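Local coordinates for protein L544 (Acanthamoeba polyphaga mimivirus, PDB 4AMQ) that probably transfers nucleotidyl groups with the help of divalent metal ions, using a nucleotidyltransferase domain followed by a helical domain, at residues I42-D47 against N71-E76; V104-D109 against K192-L197; T108-L113 against D161-R166. One frame throughout, in Å; residues are numbered along the deposited sequence.

Contact 1: I42-D47 against N71-E76; sequences ILVVPD and NNVHPE
Val45 and Val73 mark the closest backbone approach, with CA atoms 6.0 Å apart, where the irregular chain following helix 28-42 passes the end of strand 66-72. Val45 is the central side chain on the loop side, meeting both Val73 and Glu76. Its CG1 is anti to the backbone N (chi1 178°), which divides the two branches between two partners: CG2 packs 3.5 Å from Val73 CG1, while CG1 lies 3.4 Å from Glu76 OE1. Glu76 comes from the opposite direction, its chain extended beyond CG, and brings its carboxylate up to both methyls of Val45. Val44 meets Val73 at about a right angle, CG1 to CG1 at 3.8 Å, and continues the apolar patch onto Val216 of strand 209-217 and Leu89 of helix 82-93. Asn71, on the strand itself, points its side chain at the backbone of Val44 and Val45, with Leu43 crossing beside it. The loop after helix 28-42 is thereby packed against the end of strand 66-72 and against helix 82-93. The valine methyls pack the apolar part of the contact, while at the exposed margin Asp47 OD2 stands 4.0 Å from Glu76 OE1, and the two acids probably disfavour one another and might raise each other's pKa slightly.

Contact 2: V104-D109 against K192-L197; sequences VICGTD and KNNSIL
Cys106 and Leu197 face each other between neighbouring strands, 99-108 and 196-204, near the point where their antiparallel pairing gives way to the turn after helix 187-192. Their CA atoms are 4.8 Å apart, yet no conventional hydrogen bond links the two segments. Leu197 CA instead makes a bent CA-H...O contact with Ile105 O, 3.4 Å from carbon to oxygen, and the regular backbone bonding resumes between Ile105 and Leu198. On one side of this line the CB atoms of Cys106 and Leu197 touch at 3.7 Å, and Val104 CG1 reaches Leu197 CD1 more loosely at 4.3 Å. This is the inner part of the mixed sheet of the nucleotidyltransferase domain, in which strand 196-204 lies between 209-217 and 99-108; Cys106 and Leu197 both touch Tyr218. The thiol of Cys106 extends anti to the backbone N (chi1 -169°), which carries SG alongside the turn, 3.8 Å from Ile196 O and 4.1 Å from Asn194 CB. Asn194 points toward strand 99-108 at Gly107, its ND2 3.8 Å from Gly107 CA while it donates a hydrogen bond to Val190 O of helix 187-192. Gly107 itself has a positive phi of 108°, a backbone shape in which a CB would press on the carbonyl O of Cys106.

Contact 3: T108-L113 against D161-R166; sequences TDDRFL and DLYKLR
Thr108 sets its CG2 over one face of the Tyr163 ring, 3.9 Å from the centroid in a CH-pi contact displaced toward the rim. The two side chains run in the same direction, and the bent chain of Lys164 brings NZ to 3.5 Å from the same methyl. At the edge of the tyrosine ring, close to its plane, sits Asp110 OD1, 3.5 Å from CE1. A second CH-pi contact is more centred: Leu162 CB stands 3.7 Å from the Phe112 centroid, only 2° off the ring normal, and Leu162 CD1 touches the rim at CE1.

Behind the rings the backbones are paired: Thr108 and Lys164 form an antiparallel non-hydrogen-bonded pair, and just beyond them Asp109 N donates to Tyr163 O at 2.7 Å. The strand end here runs into a 3-10 turn, closed by Phe112 N bonding to Asp109 O, and the helix end into strand 164-167 at the edge of the sheet.

Further out, Asp109 extends its carboxylate anti to the backbone N (chi1 -175°), where Arg111 grips it side-on: NE meets OD1 at 2.9 Å and NH2 meets OD2 at 2.8 Å, both on syn lone pairs. Arg111 N adds a weak bond to OD1, and Arg111 NH2 also bonds to Arg180 O. A water donates to both Asp109 OD2 and Leu162 O. Arginine and water together would favour the buried acid's charged form, and Asp109 probably ties the turn together.

In the fold
All three contacts lie in the nucleotidyltransferase domain and reach its one mixed sheet. Contact 1, first along the chain, sets a loop against the end of strand 66-72. Contact 2 pairs strand 99-108 with strand 196-204 and the turn before it; contact 3 joins the end of 99-108 and the turn that follows to the end of helix 152-163 and strand 164-167. Contacts 2 and 3 share Thr108 and Asp109, their centres about 10 Å apart, with probable backbone hydrogen bonds from Gly107 and Cys106 to Leu165. Contact 1 lies about 17 Å from contact 2 and 26 Å from contact 3, centre to centre, touching neither. The same sheet carries the manganese ligands Asp66 and Asp68 on strand 66-72 and Asp213 on strand 209-217.

Contact 1: I42-D47 against N71-E76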
ATOM      1  N   ILE A  42       7.418 -13.257  11.203  1.00 33.65           N
ATOM      2  CA  ILE A  42       6.169 -12.524  11.015  1.00 34.23           C
ATOM      3  C   ILE A  42       5.012 -13.377  10.501  1.00 32.57           C
ATOM      4  O   ILE A  42       3.852 -12.963  10.580  1.00 33.07           O
ATOM      5  CB  ILE A  42       6.354 -11.308  10.074  1.00 30.03           C
ATOM      6  CG1 ILE A  42       6.610 -11.773   8.637  1.00 33.88           C
ATOM      7  CG2 ILE A  42       7.479 -10.419  10.570  1.00 28.94           C
ATOM      8  CD1 ILE A  42       6.726 -10.635   7.634  1.00 31.46           C
ATOM      9  N   LEU A  43       5.320 -14.554   9.965  1.00 33.04           N
ATOM     10  CA  LEU A  43       4.275 -15.443   9.458  1.00 33.19           C
ATOM     11  C   LEU A  43       3.532 -16.147  10.592  1.00 29.98           C
ATOM     12  O   LEU A  43       4.111 -16.450  11.633  1.00 33.58           O
ATOM     13  CB  LEU A  43       4.859 -16.477   8.491  1.00 34.67           C
ATOM     14  CG  LEU A  43       5.340 -15.979   7.127  1.00 36.16           C
ATOM     15  CD1 LEU A  43       6.056 -17.087   6.375  1.00 35.22           C
ATOM     16  CD2 LEU A  43       4.182 -15.433   6.306  1.00 32.24           C
ATOM     17  N   VAL A  44       2.242 -16.397  10.388  1.00 33.25           N
ATOM     18  CA  VAL A  44       1.453 -17.158  11.351  1.00 34.22           C
ATOM     19  C   VAL A  44       1.897 -18.622  11.359  1.00 38.12           C
ATOM     20  O   VAL A  44       2.053 -19.228  12.419  1.00 37.33           O
ATOM     21  CB  VAL A  44      -0.052 -17.072  11.041  1.00 36.54           C
ATOM     22  CG1 VAL A  44      -0.834 -18.023  11.932  1.00 35.70           C
ATOM     23  CG2 VAL A  44      -0.545 -15.643  11.212  1.00 30.51           C
ATOM     24  N   VAL A  45       2.090 -19.180  10.166  1.00 38.00           N
ATOM     25  CA  VAL A  45       2.708 -20.492  10.009  1.00 34.30           C
ATOM     26  C   VAL A  45       3.913 -20.351   9.080  1.00 32.06           C
ATOM     27  O   VAL A  45       3.759 -20.053   7.898  1.00 35.61           O
ATOM     28  CB  VAL A  45       1.715 -21.531   9.441  1.00 37.92           C
ATOM     29  CG1 VAL A  45       2.401 -22.871   9.235  1.00 38.34           C
ATOM     30  CG2 VAL A  45       0.529 -21.687  10.370  1.00 36.84           C
ATOM     31  N   PRO A  46       5.123 -20.542   9.625  1.00 34.48           N
ATOM     32  CA  PRO A  46       6.388 -20.297   8.919  1.00 36.68           C
ATOM     33  C   PRO A  46       6.722 -21.325   7.839  1.00 41.49           C
ATOM     34  O   PRO A  46       7.498 -21.015   6.932  1.00 38.29           O
ATOM     35  CB  PRO A  46       7.434 -20.373  10.040  1.00 40.15           C
ATOM     36  CG  PRO A  46       6.659 -20.241  11.316  1.00 43.09           C
ATOM     37  CD  PRO A  46       5.346 -20.882  11.038  1.00 33.88           C
ATOM     38  N   ASP A  47       6.158 -22.525   7.939  1.00 43.68           N
ATOM     39  CA  ASP A  47       6.469 -23.600   6.999  1.00 43.57           C
ATOM     40  C   ASP A  47       6.368 -23.132   5.548  1.00 43.26           C
ATOM     41  O   ASP A  47       5.344 -22.594   5.131  1.00 43.70           O
ATOM     42  CB  ASP A  47       5.555 -24.805   7.234  1.00 45.96           C
ATOM     43  CG  ASP A  47       5.607 -25.307   8.668  1.00 53.24           C
ATOM     44  OD1 ASP A  47       6.580 -24.979   9.381  1.00 54.27           O
ATOM     45  OD2 ASP A  47       4.676 -26.034   9.081  1.00 53.80           O
ATOM     46  N   ASN A  71      -0.700 -16.630   3.533  1.00 34.03           N
ATOM     47  CA  ASN A  71      -0.390 -17.670   4.506  1.00 35.05           C
ATOM     48  C   ASN A  71      -1.624 -18.547   4.702  1.00 37.24           C
ATOM     49  O   ASN A  71      -2.641 -18.094   5.228  1.00 34.23           O
ATOM     50  CB  ASN A  71       0.037 -17.042   5.836  1.00 29.80           C
ATOM     51  CG  ASN A  71       0.939 -17.951   6.659  1.00 35.86           C
ATOM     52  OD1 ASN A  71       1.501 -18.925   6.150  1.00 37.97           O
ATOM     53  ND2 ASN A  71       1.091 -17.627   7.938  1.00 30.34           N
ATOM     54  N   ASN A  72      -1.548 -19.794   4.247  1.00 37.59           N
ATOM     55  CA  ASN A  72      -2.653 -20.734   4.418  1.00 37.96           C
ATOM     56  C   ASN A  72      -2.431 -21.567   5.674  1.00 36.35           C
ATOM     57  O   ASN A  72      -1.610 -22.480   5.684  1.00 39.63           O
ATOM     58  CB  ASN A  72      -2.805 -21.620   3.177  1.00 41.08           C
ATOM     59  CG  ASN A  72      -3.258 -20.837   1.953  1.00 47.14           C
ATOM     60  OD1 ASN A  72      -4.203 -20.052   2.020  1.00 51.77           O
ATOM     61  ND2 ASN A  72      -2.577 -21.042   0.831  1.00 48.38           N
ATOM     62  N   VAL A  73      -3.160 -21.241   6.739  1.00 36.42           N
ATOM     63  CA  VAL A  73      -2.833 -21.764   8.064  1.00 37.60           C
ATOM     64  C   VAL A  73      -3.790 -22.831   8.601  1.00 40.01           C
ATOM     65  O   VAL A  73      -3.520 -23.436   9.638  1.00 41.55           O
ATOM     66  CB  VAL A  73      -2.683 -20.626   9.102  1.00 35.69           C
ATOM     67  CG1 VAL A  73      -1.674 -19.601   8.608  1.00 33.04           C
ATOM     68  CG2 VAL A  73      -4.026 -19.965   9.377  1.00 34.70           C
ATOM     69  N   HIS A  74      -4.900 -23.060   7.907  1.00 39.67           N
ATOM     70  CA  HIS A  74      -5.811 -24.139   8.274  1.00 42.55           C
ATOM     71  C   HIS A  74      -5.258 -25.461   7.744  1.00 43.06           C
ATOM     72  O   HIS A  74      -4.726 -25.507   6.636  1.00 38.31           O
ATOM     73  CB  HIS A  74      -7.207 -23.883   7.703  1.00 44.85           C
ATOM     74  CG  HIS A  74      -8.261 -24.790   8.253  1.00 50.64           C
ATOM     75  ND1 HIS A  74      -8.462 -26.068   7.794  1.00 51.75           N
ATOM     76  CD2 HIS A  74      -9.180 -24.597   9.239  1.00 51.21           C
ATOM     77  CE1 HIS A  74      -9.455 -26.633   8.466  1.00 55.77           C
ATOM     78  NE2 HIS A  74      -9.902 -25.754   9.347  1.00 55.51           N
ATOM     79  N   PRO A  75      -5.397 -26.548   8.521  1.00 44.12           N
ATOM     80  CA  PRO A  75      -6.103 -26.622   9.803  1.00 44.85           C
ATOM     81  C   PRO A  75      -5.212 -26.293  10.995  1.00 44.14           C
ATOM     82  O   PRO A  75      -5.709 -26.212  12.118  1.00 45.37           O
ATOM     83  CB  PRO A  75      -6.521 -28.090   9.868  1.00 45.39           C
ATOM     84  CG  PRO A  75      -5.400 -28.799   9.182  1.00 42.42           C
ATOM     85  CD  PRO A  75      -4.932 -27.877   8.079  1.00 43.79           C
ATOM     86  N   GLU A  76      -3.918 -26.117  10.752  1.00 41.68           N
ATOM     87  CA  GLU A  76      -2.976 -25.778  11.815  1.00 45.13           C
ATOM     88  C   GLU A  76      -3.560 -24.699  12.726  1.00 47.79           C
ATOM     89  O   GLU A  76      -3.484 -24.801  13.949  1.00 45.63           O
ATOM     90  CB  GLU A  76      -1.645 -25.323  11.217  1.00 47.97           C
ATOM     91  CG  GLU A  76      -0.506 -25.231  12.214  1.00 47.04           C
ATOM     92  CD  GLU A  76       0.855 -25.255  11.544  1.00 47.26           C
ATOM     93  OE1 GLU A  76       0.937 -25.688  10.376  1.00 49.82           O
ATOM     94  OE2 GLU A  76       1.843 -24.839  12.183  1.00 49.46           O
TER

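Contact 2: V104-D109 against K192-L197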
ATOM      1  N   VAL A 104      -4.015  -5.014  11.913  1.00 27.06           N
ATOM      2  CA  VAL A 104      -4.613  -6.304  11.617  1.00 31.34           C
ATOM      3  C   VAL A 104      -5.987  -6.021  11.028  1.00 34.48           C
ATOM      4  O   VAL A 104      -6.865  -5.488  11.711  1.00 32.79           O
ATOM      5  CB  VAL A 104      -4.753  -7.177  12.873  1.00 29.66           C
ATOM      6  CG1 VAL A 104      -5.548  -8.433  12.554  1.00 33.64           C
ATOM      7  CG2 VAL A 104      -3.382  -7.536  13.422  1.00 31.74           C
ATOM      8  N   ILE A 105      -6.161  -6.352   9.754  1.00 31.32           N
ATOM      9  CA  ILE A 105      -7.405  -6.048   9.061  1.00 33.42           C
ATOM     10  C   ILE A 105      -8.310  -7.266   9.014  1.00 35.97           C
ATOM     11  O   ILE A 105      -8.002  -8.255   8.353  1.00 37.59           O
ATOM     12  CB  ILE A 105      -7.149  -5.561   7.627  1.00 32.56           C
ATOM     13  CG1 ILE A 105      -6.172  -4.385   7.627  1.00 33.86           C
ATOM     14  CG2 ILE A 105      -8.458  -5.174   6.959  1.00 31.36           C
ATOM     15  CD1 ILE A 105      -5.900  -3.826   6.252  1.00 38.20           C
ATOM     16  N   CYS A 106      -9.431  -7.181   9.718  1.00 37.00           N
ATOM     17  CA  CYS A 106     -10.390  -8.271   9.775  1.00 38.85           C
ATOM     18  C   CYS A 106     -11.750  -7.720  10.178  1.00 40.79           C
ATOM     19  O   CYS A 106     -11.889  -7.105  11.235  1.00 40.13           O
ATOM     20  CB  CYS A 106      -9.929  -9.327  10.782  1.00 39.14           C
ATOM     21  SG  CYS A 106     -10.857 -10.885  10.738  1.00 44.78           S
ATOM     22  N   GLY A 107     -12.750  -7.931   9.330  1.00 37.29           N
ATOM     23  CA  GLY A 107     -14.101  -7.493   9.629  1.00 40.67           C
ATOM     24  C   GLY A 107     -14.547  -6.308   8.798  1.00 40.52           C
ATOM     25  O   GLY A 107     -13.738  -5.658   8.139  1.00 39.86           O
ATOM     26  N   THR A 108     -15.847  -6.029   8.823  1.00 45.07           N
ATOM     27  CA  THR A 108     -16.392  -4.884   8.105  1.00 46.44           C
ATOM     28  C   THR A 108     -17.448  -4.162   8.931  1.00 51.00           C
ATOM     29  O   THR A 108     -18.089  -4.757   9.797  1.00 52.37           O
ATOM     30  CB  THR A 108     -17.007  -5.289   6.750  1.00 51.61           C
ATOM     31  OG1 THR A 108     -17.999  -6.303   6.951  1.00 52.57           O
ATOM     32  CG2 THR A 108     -15.931  -5.810   5.804  1.00 49.23           C
ATOM     33  N   ASP A 109     -17.612  -2.873   8.659  1.00 50.34           N
ATOM     34  CA  ASP A 109     -18.646  -2.067   9.294  1.00 54.57           C
ATOM     35  C   ASP A 109     -19.719  -1.771   8.255  1.00 51.97           C
ATOM     36  O   ASP A 109     -19.627  -0.789   7.517  1.00 53.62           O
ATOM     37  CB  ASP A 109     -18.051  -0.765   9.835  1.00 49.47           C
ATOM     38  CG  ASP A 109     -19.055   0.054  10.623  1.00 55.86           C
ATOM     39  OD1 ASP A 109     -20.264  -0.253  10.555  1.00 57.66           O
ATOM     40  OD2 ASP A 109     -18.635   1.012  11.305  1.00 55.13           O
ATOM     41  N   LYS A 192     -14.668 -15.088  13.878  1.00 52.36           N
ATOM     42  CA  LYS A 192     -15.651 -16.153  13.724  1.00 54.01           C
ATOM     43  C   LYS A 192     -16.512 -15.930  12.484  1.00 50.62           C
ATOM     44  O   LYS A 192     -16.974 -16.883  11.857  1.00 51.62           O
ATOM     45  CB  LYS A 192     -16.534 -16.263  14.970  1.00 55.73           C
ATOM     46  CG  LYS A 192     -17.403 -17.515  15.005  1.00 60.94           C
ATOM     47  CD  LYS A 192     -16.546 -18.774  15.042  1.00 65.37           C
ATOM     48  CE  LYS A 192     -17.391 -20.032  14.877  1.00 66.48           C
ATOM     49  NZ  LYS A 192     -16.553 -21.265  14.862  1.00 67.75           N
ATOM     50  N   ASN A 193     -16.715 -14.666  12.129  1.00 50.34           N
ATOM     51  CA  ASN A 193     -17.548 -14.317  10.985  1.00 46.13           C
ATOM     52  C   ASN A 193     -16.757 -14.102   9.702  1.00 46.02           C
ATOM     53  O   ASN A 193     -17.315 -13.696   8.680  1.00 39.67           O
ATOM     54  CB  ASN A 193     -18.385 -13.073  11.291  1.00 49.09           C
ATOM     55  CG  ASN A 193     -19.471 -13.341  12.312  1.00 60.36           C
ATOM     56  OD1 ASN A 193     -20.482 -13.974  12.005  1.00 64.79           O
ATOM     57  ND2 ASN A 193     -19.270 -12.857  13.532  1.00 58.54           N
ATOM     58  N   ASN A 194     -15.458 -14.373   9.750  1.00 44.26           N
ATOM     59  CA  ASN A 194     -14.606 -14.155   8.587  1.00 43.69           C
ATOM     60  C   ASN A 194     -13.692 -15.335   8.295  1.00 37.21           C
ATOM     61  O   ASN A 194     -13.472 -16.185   9.154  1.00 42.64           O
ATOM     62  CB  ASN A 194     -13.796 -12.865   8.751  1.00 45.22           C
ATOM     63  CG  ASN A 194     -14.654 -11.620   8.620  1.00 42.06           C
ATOM     64  OD1 ASN A 194     -14.829 -11.086   7.523  1.00 42.76           O
ATOM     65  ND2 ASN A 194     -15.204 -11.157   9.737  1.00 40.50           N
ATOM     66  N   SER A 195     -13.160 -15.383   7.078  1.00 35.36           N
ATOM     67  CA  SER A 195     -12.313 -16.496   6.665  1.00 42.54           C
ATOM     68  C   SER A 195     -10.845 -16.099   6.568  1.00 41.10           C
ATOM     69  O   SER A 195      -9.963 -16.955   6.558  1.00 40.09           O
ATOM     70  CB  SER A 195     -12.783 -17.050   5.320  1.00 38.85           C
ATOM     71  OG  SER A 195     -14.142 -17.447   5.379  1.00 56.94           O
ATOM     72  N   ILE A 196     -10.588 -14.799   6.487  1.00 39.91           N
ATOM     73  CA  ILE A 196      -9.229 -14.304   6.317  1.00 41.70           C
ATOM     74  C   ILE A 196      -8.986 -13.003   7.080  1.00 40.53           C
ATOM     75  O   ILE A 196      -9.893 -12.193   7.250  1.00 41.01           O
ATOM     76  CB  ILE A 196      -8.903 -14.069   4.830  1.00 44.06           C
ATOM     77  CG1 ILE A 196      -7.490 -13.501   4.679  1.00 42.80           C
ATOM     78  CG2 ILE A 196      -9.921 -13.130   4.205  1.00 44.24           C
ATOM     79  CD1 ILE A 196      -7.184 -12.985   3.294  1.00 44.52           C
ATOM     80  N   LEU A 197      -7.755 -12.822   7.547  1.00 37.82           N
ATOM     81  CA  LEU A 197      -7.332 -11.551   8.122  1.00 39.87           C
ATOM     82  C   LEU A 197      -6.018 -11.111   7.486  1.00 37.81           C
ATOM     83  O   LEU A 197      -5.245 -11.941   6.999  1.00 34.69           O
ATOM     84  CB  LEU A 197      -7.209 -11.641   9.646  1.00 39.66           C
ATOM     85  CG  LEU A 197      -6.218 -12.634  10.255  1.00 40.80           C
ATOM     86  CD1 LEU A 197      -4.815 -12.042  10.289  1.00 36.35           C
ATOM     87  CD2 LEU A 197      -6.660 -13.027  11.658  1.00 38.60           C
TER

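Contact 3: T108-L113 against D161-R166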
ATOM      1  N   THR A 108     -15.847  -6.029   8.823  1.00 45.07           N
ATOM      2  CA  THR A 108     -16.392  -4.884   8.105  1.00 46.44           C
ATOM      3  C   THR A 108     -17.448  -4.162   8.931  1.00 51.00           C
ATOM      4  O   THR A 108     -18.089  -4.757   9.797  1.00 52.37           O
ATOM      5  CB  THR A 108     -17.007  -5.289   6.750  1.00 51.61           C
ATOM      6  OG1 THR A 108     -17.999  -6.303   6.951  1.00 52.57           O
ATOM      7  CG2 THR A 108     -15.931  -5.810   5.804  1.00 49.23           C
ATOM      8  N   ASP A 109     -17.612  -2.873   8.659  1.00 50.34           N
ATOM      9  CA  ASP A 109     -18.646  -2.067   9.294  1.00 54.57           C
ATOM     10  C   ASP A 109     -19.719  -1.771   8.255  1.00 51.97           C
ATOM     11  O   ASP A 109     -19.627  -0.789   7.517  1.00 53.62           O
ATOM     12  CB  ASP A 109     -18.051  -0.765   9.835  1.00 49.47           C
ATOM     13  CG  ASP A 109     -19.055   0.054  10.623  1.00 55.86           C
ATOM     14  OD1 ASP A 109     -20.264  -0.253  10.555  1.00 57.66           O
ATOM     15  OD2 ASP A 109     -18.635   1.012  11.305  1.00 55.13           O
ATOM     16  N   ASP A 110     -20.734  -2.626   8.200  1.00 53.68           N
ATOM     17  CA  ASP A 110     -21.713  -2.602   7.114  1.00 59.94           C
ATOM     18  C   ASP A 110     -22.535  -1.313   7.009  1.00 60.10           C
ATOM     19  O   ASP A 110     -23.251  -1.109   6.026  1.00 59.17           O
ATOM     20  CB  ASP A 110     -22.631  -3.828   7.192  1.00 64.06           C
ATOM     21  CG  ASP A 110     -21.908  -5.117   6.841  1.00 67.81           C
ATOM     22  OD1 ASP A 110     -20.966  -5.068   6.021  1.00 68.31           O
ATOM     23  OD2 ASP A 110     -22.278  -6.178   7.386  1.00 72.70           O
ATOM     24  N   ARG A 111     -22.430  -0.446   8.014  1.00 53.25           N
ATOM     25  CA  ARG A 111     -23.098   0.853   7.971  1.00 53.17           C
ATOM     26  C   ARG A 111     -22.483   1.713   6.873  1.00 54.08           C
ATOM     27  O   ARG A 111     -23.091   2.680   6.410  1.00 57.04           O
ATOM     28  CB  ARG A 111     -22.985   1.571   9.319  1.00 47.90           C
ATOM     29  CG  ARG A 111     -23.579   0.810  10.495  1.00 45.02           C
ATOM     30  CD  ARG A 111     -23.299   1.521  11.822  1.00 56.79           C
ATOM     31  NE  ARG A 111     -21.867   1.677  12.069  1.00 50.56           N
ATOM     32  CZ  ARG A 111     -21.342   2.481  12.990  1.00 56.62           C
ATOM     33  NH1 ARG A 111     -22.129   3.217  13.764  1.00 53.06           N
ATOM     34  NH2 ARG A 111     -20.026   2.557  13.134  1.00 53.94           N
ATOM     35  N   PHE A 112     -21.271   1.352   6.462  1.00 51.33           N
ATOM     36  CA  PHE A 112     -20.593   2.035   5.374  1.00 57.37           C
ATOM     37  C   PHE A 112     -20.684   1.206   4.100  1.00 57.99           C
ATOM     38  O   PHE A 112     -20.031   1.515   3.106  1.00 59.79           O
ATOM     39  CB  PHE A 112     -19.135   2.319   5.747  1.00 54.34           C
ATOM     40  CG  PHE A 112     -18.986   3.264   6.906  1.00 55.18           C
ATOM     41  CD1 PHE A 112     -19.008   4.633   6.705  1.00 55.48           C
ATOM     42  CD2 PHE A 112     -18.834   2.783   8.198  1.00 53.77           C
ATOM     43  CE1 PHE A 112     -18.878   5.504   7.765  1.00 55.95           C
ATOM     44  CE2 PHE A 112     -18.704   3.651   9.262  1.00 53.22           C
ATOM     45  CZ  PHE A 112     -18.728   5.012   9.044  1.00 54.61           C
ATOM     46  N   LEU A 113     -21.495   0.151   4.139  1.00 58.61           N
ATOM     47  CA  LEU A 113     -21.763  -0.644   2.946  1.00 64.81           C
ATOM     48  C   LEU A 113     -22.857   0.021   2.122  1.00 68.31           C
ATOM     49  O   LEU A 113     -24.033  -0.320   2.244  1.00 71.05           O
ATOM     50  CB  LEU A 113     -22.168  -2.077   3.313  1.00 66.47           C
ATOM     51  CG  LEU A 113     -22.470  -3.004   2.130  1.00 67.56           C
ATOM     52  CD1 LEU A 113     -21.371  -2.908   1.091  1.00 66.49           C
ATOM     53  CD2 LEU A 113     -22.642  -4.440   2.587  1.00 60.54           C
ATOM     54  N   ASP A 161     -11.457   2.779   4.698  1.00 50.62           N
ATOM     55  CA  ASP A 161     -10.867   2.544   6.010  1.00 51.49           C
ATOM     56  C   ASP A 161     -11.945   2.377   7.077  1.00 53.67           C
ATOM     57  O   ASP A 161     -11.696   1.820   8.149  1.00 50.63           O
ATOM     58  CB  ASP A 161      -9.925   3.688   6.382  1.00 46.19           C
ATOM     59  CG  ASP A 161      -8.763   3.820   5.418  1.00 55.23           C
ATOM     60  OD1 ASP A 161      -8.306   2.779   4.896  1.00 50.12           O
ATOM     61  OD2 ASP A 161      -8.310   4.961   5.178  1.00 56.29           O
ATOM     62  N   LEU A 162     -13.145   2.861   6.771  1.00 48.12           N
ATOM     63  CA  LEU A 162     -14.267   2.787   7.699  1.00 48.90           C
ATOM     64  C   LEU A 162     -15.093   1.520   7.487  1.00 47.88           C
ATOM     65  O   LEU A 162     -15.635   0.959   8.438  1.00 45.40           O
ATOM     66  CB  LEU A 162     -15.143   4.034   7.573  1.00 52.47           C
ATOM     67  CG  LEU A 162     -14.465   5.332   8.015  1.00 52.76           C
ATOM     68  CD1 LEU A 162     -15.187   6.554   7.464  1.00 53.04           C
ATOM     69  CD2 LEU A 162     -14.374   5.390   9.532  1.00 55.51           C
ATOM     70  N   TYR A 163     -15.184   1.071   6.239  1.00 50.71           N
ATOM     71  CA  TYR A 163     -15.871  -0.180   5.933  1.00 48.07           C
ATOM     72  C   TYR A 163     -15.054  -1.378   6.403  1.00 47.37           C
ATOM     73  O   TYR A 163     -15.573  -2.261   7.080  1.00 47.47           O
ATOM     74  CB  TYR A 163     -16.175  -0.290   4.436  1.00 49.66           C
ATOM     75  CG  TYR A 163     -16.790  -1.613   4.038  1.00 50.75           C
ATOM     76  CD1 TYR A 163     -17.826  -2.167   4.776  1.00 50.81           C
ATOM     77  CD2 TYR A 163     -16.341  -2.302   2.919  1.00 54.50           C
ATOM     78  CE1 TYR A 163     -18.391  -3.373   4.419  1.00 55.68           C
ATOM     79  CE2 TYR A 163     -16.903  -3.510   2.550  1.00 50.01           C
ATOM     80  CZ  TYR A 163     -17.927  -4.041   3.305  1.00 55.54           C
ATOM     81  OH  TYR A 163     -18.492  -5.244   2.948  1.00 62.08           O
ATOM     82  N   LYS A 164     -13.772  -1.402   6.045  1.00 48.34           N
ATOM     83  CA  LYS A 164     -12.875  -2.467   6.486  1.00 52.25           C
ATOM     84  C   LYS A 164     -12.281  -2.142   7.853  1.00 45.05           C
ATOM     85  O   LYS A 164     -11.668  -1.090   8.035  1.00 45.85           O
ATOM     86  CB  LYS A 164     -11.750  -2.680   5.473  1.00 54.10           C
ATOM     87  CG  LYS A 164     -12.234  -2.941   4.062  1.00 60.03           C
ATOM     88  CD  LYS A 164     -13.068  -4.210   3.979  1.00 66.45           C
ATOM     89  CE  LYS A 164     -12.213  -5.455   4.153  1.00 67.06           C
ATOM     90  NZ  LYS A 164     -13.019  -6.699   3.994  1.00 76.65           N
ATOM     91  N   LEU A 165     -12.461  -3.048   8.810  1.00 35.04           N
ATOM     92  CA  LEU A 165     -11.967  -2.830  10.161  1.00 38.61           C
ATOM     93  C   LEU A 165     -10.455  -3.021  10.263  1.00 42.57           C
ATOM     94  O   LEU A 165      -9.945  -4.135  10.131  1.00 37.91           O
ATOM     95  CB  LEU A 165     -12.683  -3.748  11.152  1.00 38.72           C
ATOM     96  CG  LEU A 165     -14.182  -3.505  11.343  1.00 46.28           C
ATOM     97  CD1 LEU A 165     -14.763  -4.495  12.337  1.00 44.19           C
ATOM     98  CD2 LEU A 165     -14.438  -2.076  11.800  1.00 45.12           C
ATOM     99  N   ARG A 166      -9.743  -1.922  10.495  1.00 35.54           N
ATOM    100  CA  ARG A 166      -8.307  -1.985  10.722  1.00 33.29           C
ATOM    101  C   ARG A 166      -8.034  -1.947  12.220  1.00 36.15           C
ATOM    102  O   ARG A 166      -8.229  -0.919  12.867  1.00 38.37           O
ATOM    103  CB  ARG A 166      -7.592  -0.826  10.016  1.00 34.06           C
ATOM    104  CG  ARG A 166      -7.953  -0.678   8.542  1.00 40.31           C
ATOM    105  CD  ARG A 166      -6.984   0.244   7.800  1.00 39.40           C
ATOM    106  NE  ARG A 166      -7.007   1.615   8.306  1.00 39.85           N
ATOM    107  CZ  ARG A 166      -6.358   2.630   7.740  1.00 41.78           C
ATOM    108  NH1 ARG A 166      -5.637   2.432   6.647  1.00 37.19           N
ATOM    109  NH2 ARG A 166      -6.431   3.846   8.266  1.00 38.62           N
TER
HETATM  110  O   HOH W   1     -16.105   1.824  11.378  1.00 47.17           O